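Local coordinates for protein prolyl endopeptidase (Myxococcus xanthus, PDB 2BKL) that probably cleaves oligopeptides on the carboxyl side of proline, and less readily alanine, as a serine peptidase of the S9A family, at residues 503-514 against 539-550. Numbering follows the deposited sequence.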
ATOM      1  N   GLN A 503     -11.017  14.802  -9.465  1.00  5.40           N
ATOM      2  CA  GLN A 503     -10.452  15.316 -10.690  1.00  6.43           C
ATOM      3  C   GLN A 503      -9.196  16.136 -10.425  1.00  4.68           C
ATOM      4  O   GLN A 503      -8.323  16.238 -11.290  1.00  5.79           O
ATOM      5  CB  GLN A 503     -11.468  16.139 -11.484  1.00  7.56           C
ATOM      6  CG  GLN A 503     -10.981  16.702 -12.807  1.00  6.09           C
ATOM      7  CD  GLN A 503     -10.531  15.649 -13.769  1.00  6.61           C
ATOM      8  OE1 GLN A 503     -11.213  14.632 -13.912  1.00  6.60           O
ATOM      9  NE2 GLN A 503      -9.444  15.910 -14.513  1.00  6.30           N
ATOM     10  N   ASN A 504      -9.081  16.768  -9.253  1.00  4.63           N
ATOM     11  CA  ASN A 504      -7.847  17.499  -8.936  1.00  4.96           C
ATOM     12  C   ASN A 504      -6.598  16.614  -8.998  1.00  4.75           C
ATOM     13  O   ASN A 504      -5.522  17.069  -9.358  1.00  5.23           O
ATOM     14  CB  ASN A 504      -7.911  18.094  -7.550  1.00  4.79           C
ATOM     15  CG  ASN A 504      -8.883  19.267  -7.412  1.00  6.12           C
ATOM     16  OD1 ASN A 504      -9.240  19.942  -8.376  1.00  8.02           O
ATOM     17  ND2 ASN A 504      -9.293  19.532  -6.178  1.00  7.24           N
ATOM     18  N   VAL A 505      -6.724  15.337  -8.643  1.00  4.10           N
ATOM     19  CA  VAL A 505      -5.606  14.422  -8.661  1.00  4.68           C
ATOM     20  C   VAL A 505      -5.133  14.265 -10.098  1.00  4.32           C
ATOM     21  O   VAL A 505      -3.931  14.307 -10.389  1.00  4.62           O
ATOM     22  CB  VAL A 505      -6.023  13.041  -8.144  1.00  5.03           C
ATOM     23  CG1 VAL A 505      -4.885  12.079  -8.171  1.00  5.92           C
ATOM     24  CG2 VAL A 505      -6.573  13.164  -6.743  1.00  4.98           C
ATOM     25  N   PHE A 506      -6.078  14.055 -11.001  1.00  4.86           N
ATOM     26  CA  PHE A 506      -5.779  13.888 -12.396  1.00  4.69           C
ATOM     27  C   PHE A 506      -5.200  15.154 -12.989  1.00  5.02           C
ATOM     28  O   PHE A 506      -4.200  15.098 -13.719  1.00  5.24           O
ATOM     29  CB  PHE A 506      -7.012  13.398 -13.175  1.00  5.38           C
ATOM     30  CG  PHE A 506      -7.746  12.227 -12.520  1.00  4.83           C
ATOM     31  CD1 PHE A 506      -7.062  11.245 -11.847  1.00  5.34           C
ATOM     32  CD2 PHE A 506      -9.131  12.145 -12.581  1.00  5.87           C
ATOM     33  CE1 PHE A 506      -7.730  10.186 -11.275  1.00  5.71           C
ATOM     34  CE2 PHE A 506      -9.812  11.068 -11.983  1.00  6.82           C
ATOM     35  CZ  PHE A 506      -9.108  10.103 -11.353  1.00  6.57           C
ATOM     36  N   ASP A 507      -5.761  16.296 -12.606  1.00  4.77           N
ATOM     37  CA  ASP A 507      -5.198  17.580 -13.046  1.00  5.17           C
ATOM     38  C   ASP A 507      -3.758  17.789 -12.557  1.00  5.39           C
ATOM     39  O   ASP A 507      -2.902  18.241 -13.310  1.00  6.14           O
ATOM     40  CB  ASP A 507      -6.074  18.729 -12.630  1.00  5.44           C
ATOM     41  CG  ASP A 507      -7.404  18.752 -13.319  1.00  7.44           C
ATOM     42  OD1 ASP A 507      -7.576  18.138 -14.402  1.00  9.29           O
ATOM     43  OD2 ASP A 507      -8.318  19.396 -12.808  1.00  9.29           O
ATOM     44  N   ASP A 508      -3.471  17.419 -11.316  1.00  5.16           N
ATOM     45  CA  ASP A 508      -2.106  17.465 -10.811  1.00  3.79           C
ATOM     46  C   ASP A 508      -1.185  16.584 -11.632  1.00  5.35           C
ATOM     47  O   ASP A 508      -0.053  16.948 -11.878  1.00  5.93           O
ATOM     48  CB  ASP A 508      -2.037  17.031  -9.346  1.00  5.09           C
ATOM     49  CG  ASP A 508      -2.695  17.988  -8.387  1.00  4.97           C
ATOM     50  OD1 ASP A 508      -3.101  19.122  -8.760  1.00  5.53           O
ATOM     51  OD2 ASP A 508      -2.879  17.613  -7.202  1.00  6.63           O
ATOM     52  N   PHE A 509      -1.655  15.421 -12.084  1.00  4.91           N
ATOM     53  CA  PHE A 509      -0.801  14.509 -12.849  1.00  4.28           C
ATOM     54  C   PHE A 509      -0.579  15.006 -14.264  1.00  4.96           C
ATOM     55  O   PHE A 509       0.552  14.944 -14.755  1.00  4.22           O
ATOM     56  CB  PHE A 509      -1.442  13.121 -12.863  1.00  4.61           C
ATOM     57  CG  PHE A 509      -0.490  11.975 -13.140  1.00  5.53           C
ATOM     58  CD1 PHE A 509       0.621  11.738 -12.361  1.00  6.22           C
ATOM     59  CD2 PHE A 509      -0.729  11.115 -14.182  1.00  6.91           C
ATOM     60  CE1 PHE A 509       1.444  10.645 -12.585  1.00  7.08           C
ATOM     61  CE2 PHE A 509       0.101  10.020 -14.412  1.00  8.59           C
ATOM     62  CZ  PHE A 509       1.191   9.799 -13.604  1.00  7.17           C
ATOM     63  N   HIS A 510      -1.643  15.477 -14.930  1.00  4.45           N
ATOM     64  CA  HIS A 510      -1.440  16.071 -16.248  1.00  4.87           C
ATOM     65  C   HIS A 510      -0.387  17.217 -16.167  1.00  5.27           C
ATOM     66  O   HIS A 510       0.453  17.343 -17.043  1.00  5.34           O
ATOM     67  CB  HIS A 510      -2.691  16.665 -16.826  1.00  4.06           C
ATOM     68  CG  HIS A 510      -3.808  15.700 -17.094  1.00  5.57           C
ATOM     69  ND1 HIS A 510      -3.653  14.570 -17.866  1.00  7.52           N
ATOM     70  CD2 HIS A 510      -5.124  15.764 -16.760  1.00  5.44           C
ATOM     71  CE1 HIS A 510      -4.827  13.966 -17.973  1.00  6.76           C
ATOM     72  NE2 HIS A 510      -5.731  14.657 -17.298  1.00  6.37           N
ATOM     73  N   ALA A 511      -0.451  18.035 -15.122  1.00  4.07           N
ATOM     74  CA  ALA A 511       0.476  19.150 -14.960  1.00  4.58           C
ATOM     75  C   ALA A 511       1.899  18.664 -14.726  1.00  5.17           C
ATOM     76  O   ALA A 511       2.843  19.330 -15.152  1.00  5.01           O
ATOM     77  CB  ALA A 511      -0.000  20.068 -13.850  1.00  5.17           C
ATOM     78  N   ALA A 512       2.087  17.526 -14.058  1.00  4.38           N
ATOM     79  CA  ALA A 512       3.434  16.953 -13.896  1.00  5.09           C
ATOM     80  C   ALA A 512       3.993  16.564 -15.262  1.00  5.60           C
ATOM     81  O   ALA A 512       5.164  16.832 -15.548  1.00  4.65           O
ATOM     82  CB  ALA A 512       3.400  15.742 -12.998  1.00  5.14           C
ATOM     83  N   ALA A 513       3.160  15.945 -16.095  1.00  5.18           N
ATOM     84  CA  ALA A 513       3.588  15.561 -17.423  1.00  6.16           C
ATOM     85  C   ALA A 513       3.952  16.759 -18.258  1.00  6.69           C
ATOM     86  O   ALA A 513       4.947  16.747 -18.982  1.00  7.13           O
ATOM     87  CB  ALA A 513       2.502  14.749 -18.118  1.00  6.38           C
ATOM     88  N   GLU A 514       3.180  17.821 -18.133  1.00  5.56           N
ATOM     89  CA  GLU A 514       3.476  19.043 -18.872  1.00  6.56           C
ATOM     90  C   GLU A 514       4.779  19.675 -18.346  1.00  6.05           C
ATOM     91  O   GLU A 514       5.589  20.185 -19.125  1.00  5.88           O
ATOM     92  CB  GLU A 514       2.353  20.057 -18.743  1.00  7.43           C
ATOM     93  CG  GLU A 514       1.086  19.673 -19.507  1.00 11.01           C
ATOM     94  CD  GLU A 514      -0.133  20.527 -19.114  1.00 14.12           C
ATOM     95  OE1 GLU A 514      -0.271  20.957 -17.949  1.00 21.11           O
ATOM     96  OE2 GLU A 514      -0.944  20.814 -20.010  1.00 20.39           O
ATOM     97  N   VAL A 539      -3.800   6.454 -14.080  1.00  4.13           N
ATOM     98  CA  VAL A 539      -3.248   6.435 -15.444  1.00  5.42           C
ATOM     99  C   VAL A 539      -4.317   6.172 -16.501  1.00  5.56           C
ATOM    100  O   VAL A 539      -4.194   6.644 -17.632  1.00  6.62           O
ATOM    101  CB  VAL A 539      -1.987   5.531 -15.608  1.00  5.71           C
ATOM    102  CG1 VAL A 539      -0.911   6.005 -14.687  1.00  5.04           C
ATOM    103  CG2 VAL A 539      -2.292   4.064 -15.395  1.00  5.46           C
ATOM    104  N   GLY A 540      -5.362   5.423 -16.156  1.00  5.87           N
ATOM    105  CA  GLY A 540      -6.498   5.288 -17.043  1.00  5.79           C
ATOM    106  C   GLY A 540      -7.230   6.581 -17.303  1.00  5.07           C
ATOM    107  O   GLY A 540      -7.622   6.874 -18.455  1.00  5.05           O
ATOM    108  N   ALA A 541      -7.404   7.395 -16.252  1.00  5.14           N
ATOM    109  CA  ALA A 541      -8.006   8.715 -16.370  1.00  5.85           C
ATOM    110  C   ALA A 541      -7.097   9.631 -17.201  1.00  6.44           C
ATOM    111  O   ALA A 541      -7.541  10.335 -18.084  1.00  6.39           O
ATOM    112  CB  ALA A 541      -8.271   9.287 -14.984  1.00  7.68           C
ATOM    113  N   ALA A 542      -5.806   9.566 -16.930  1.00  6.20           N
ATOM    114  CA  ALA A 542      -4.866  10.438 -17.622  1.00  6.94           C
ATOM    115  C   ALA A 542      -4.906  10.126 -19.126  1.00  5.37           C
ATOM    116  O   ALA A 542      -4.974  11.046 -19.943  1.00  6.24           O
ATOM    117  CB  ALA A 542      -3.479  10.269 -17.069  1.00  6.48           C
ATOM    118  N   MET A 543      -4.892   8.837 -19.496  1.00  6.02           N
ATOM    119  CA  MET A 543      -4.780   8.477 -20.913  1.00  7.46           C
ATOM    120  C   MET A 543      -6.076   8.714 -21.657  1.00  7.54           C
ATOM    121  O   MET A 543      -6.047   8.947 -22.856  1.00  8.53           O
ATOM    122  CB  MET A 543      -4.273   7.060 -21.094  1.00 11.58           C
ATOM    123  CG  MET A 543      -5.251   5.991 -20.917  1.00 12.97           C
ATOM    124  SD  MET A 543      -4.607   4.351 -21.458  1.00 11.01           S
ATOM    125  CE  MET A 543      -4.671   4.275 -22.983  1.00 14.14           C
ATOM    126  N   THR A 544      -7.219   8.656 -20.965  1.00  6.29           N
ATOM    127  CA  THR A 544      -8.498   8.922 -21.623  1.00  6.50           C
ATOM    128  C   THR A 544      -8.798  10.410 -21.731  1.00  6.98           C
ATOM    129  O   THR A 544      -9.480  10.842 -22.669  1.00  8.17           O
ATOM    130  CB  THR A 544      -9.677   8.175 -20.944  1.00  5.89           C
ATOM    131  OG1 THR A 544      -9.694   8.398 -19.538  1.00  6.27           O
ATOM    132  CG2 THR A 544      -9.590   6.636 -21.156  1.00  6.55           C
ATOM    133  N   GLN A 545      -8.319  11.203 -20.778  1.00  5.62           N
ATOM    134  CA  GLN A 545      -8.528  12.667 -20.798  1.00  5.94           C
ATOM    135  C   GLN A 545      -7.600  13.433 -21.720  1.00  6.83           C
ATOM    136  O   GLN A 545      -8.037  14.339 -22.439  1.00  9.18           O
ATOM    137  CB  GLN A 545      -8.409  13.235 -19.374  1.00  6.60           C
ATOM    138  CG  GLN A 545      -9.527  12.745 -18.476  1.00  7.08           C
ATOM    139  CD  GLN A 545      -9.521  13.342 -17.091  1.00  9.03           C
ATOM    140  OE1 GLN A 545      -8.564  14.002 -16.673  1.00  8.94           O
ATOM    141  NE2 GLN A 545     -10.603  13.099 -16.352  1.00 10.03           N
ATOM    142  N   ARG A 546      -6.316  13.097 -21.677  1.00  6.34           N
ATOM    143  CA  ARG A 546      -5.289  13.844 -22.383  1.00  7.30           C
ATOM    144  C   ARG A 546      -4.286  12.893 -22.998  1.00  7.74           C
ATOM    145  O   ARG A 546      -3.096  12.921 -22.671  1.00  8.01           O
ATOM    146  CB  ARG A 546      -4.581  14.810 -21.444  1.00  9.48           C
ATOM    147  CG  ARG A 546      -5.494  15.837 -20.819  1.00 12.79           C
ATOM    148  CD  ARG A 546      -5.785  16.987 -21.671  1.00 18.78           C
ATOM    149  NE  ARG A 546      -4.611  17.765 -22.089  1.00 18.26           N
ATOM    150  CZ  ARG A 546      -3.890  18.620 -21.350  1.00 19.63           C
ATOM    151  NH1 ARG A 546      -4.121  18.867 -20.072  1.00 23.91           N
ATOM    152  NH2 ARG A 546      -2.890  19.268 -21.942  1.00 21.32           N
ATOM    153  N   PRO A 547      -4.737  12.045 -23.913  1.00  7.28           N
ATOM    154  CA  PRO A 547      -3.858  11.038 -24.513  1.00  8.11           C
ATOM    155  C   PRO A 547      -2.628  11.650 -25.200  1.00  8.74           C
ATOM    156  O   PRO A 547      -1.566  11.012 -25.204  1.00 10.31           O
ATOM    157  CB  PRO A 547      -4.783  10.314 -25.510  1.00  7.85           C
ATOM    158  CG  PRO A 547      -5.894  11.300 -25.789  1.00  7.16           C
ATOM    159  CD  PRO A 547      -6.106  11.986 -24.475  1.00  7.81           C
ATOM    160  N   GLU A 548      -2.762  12.859 -25.722  1.00  8.89           N
ATOM    161  CA  GLU A 548      -1.681  13.531 -26.412  1.00  8.46           C
ATOM    162  C   GLU A 548      -0.481  13.875 -25.562  1.00  9.09           C
ATOM    163  O   GLU A 548       0.576  14.161 -26.098  1.00 11.50           O
ATOM    164  CB  GLU A 548      -2.215  14.777 -27.135  1.00 10.76           C
ATOM    165  CG  GLU A 548      -2.528  15.966 -26.249  1.00 12.45           C
ATOM    166  CD  GLU A 548      -3.850  15.903 -25.464  1.00 14.06           C
ATOM    167  OE1 GLU A 548      -4.650  14.943 -25.589  1.00 15.35           O
ATOM    168  OE2 GLU A 548      -4.133  16.893 -24.756  1.00 19.37           O
ATOM    169  N   LEU A 549      -0.621  13.840 -24.246  1.00  7.49           N
ATOM    170  CA  LEU A 549       0.519  14.145 -23.359  1.00  7.08           C
ATOM    171  C   LEU A 549       1.477  12.972 -23.148  1.00  6.49           C
ATOM    172  O   LEU A 549       2.562  13.177 -22.615  1.00  7.58           O
ATOM    173  CB  LEU A 549       0.032  14.606 -21.985  1.00  7.89           C
ATOM    174  CG  LEU A 549      -0.769  15.882 -21.871  1.00  8.48           C
ATOM    175  CD1 LEU A 549      -1.167  16.166 -20.426  1.00  9.37           C
ATOM    176  CD2 LEU A 549       0.008  17.058 -22.424  1.00  8.94           C
ATOM    177  N   TYR A 550       1.084  11.770 -23.543  1.00  5.41           N
ATOM    178  CA  TYR A 550       1.746  10.541 -23.128  1.00  7.43           C
ATOM    179  C   TYR A 550       2.082   9.638 -24.304  1.00  9.30           C
ATOM    180  O   TYR A 550       1.313   9.553 -25.269  1.00 12.29           O
ATOM    181  CB  TYR A 550       0.841   9.780 -22.154  1.00  7.66           C
ATOM    182  CG  TYR A 550       0.287  10.644 -21.030  1.00  7.31           C
ATOM    183  CD1 TYR A 550       1.113  11.093 -20.003  1.00  6.67           C
ATOM    184  CD2 TYR A 550      -1.044  11.028 -20.998  1.00  6.66           C
ATOM    185  CE1 TYR A 550       0.618  11.870 -18.994  1.00  6.41           C
ATOM    186  CE2 TYR A 550      -1.568  11.828 -19.994  1.00  6.22           C
ATOM    187  CZ  TYR A 550      -0.721  12.256 -18.980  1.00  5.65           C
ATOM    188  OH  TYR A 550      -1.207  13.067 -18.001  1.00  7.06           O
TER
HETATM  189  O   HOH W   1       3.494  15.767 -21.713  1.00 15.46           O
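Phe506, His510 and Glu514 lead a buried contact of helix 503-514 with the end of helix 534-545 and the 3-10 turn after it, in the alpha/beta-hydrolase domain, where Phe509 and Val539 both rest on Ile529 of strand 527-532. Helix 534-545 leads off a probable nucleophile elbow bearing Ser533, whose residues Val539 touches. The axes of helices 503-514 and 539-545 cross at -67°, 9.8 Å apart at closest approach; Ala541 CB stands over the Phe506 ring, 3.6 Å from its centroid, a CH-pi contact. With CG anti to the carbonyl carbon (chi1 -63°), the His510 ring swings toward 539-550, and both nitrogens meet partners near its plane. His510 NE2 gives Gln545 OE1 a nearly straight bond of 3.0 Å (170°) on a carbonyl lone pair, His510 ND1 pairs with Tyr550 OH at 2.9 Å, and Arg546 CG covers one ring face. The amides of Gln503 and Gln545 exchange two hydrogen bonds, Gln545 NE2 reaching Gln503 OE1 at 2.9 Å, while Gln503 NE2 also grips Asp507 OD1. An alanine here is likely to leave Gln545 NE2 and Asp507 OD1 without these mates. Arg546 salt-bridges two carboxylates, NH2 to Glu514 OE2 (3.1 Å) and NE to Glu548 OE2. Bonded at both nitrogens, the buried imidazole has its rotation fixed, and acceptance by Gln545 OE1 implies a proton on NE2.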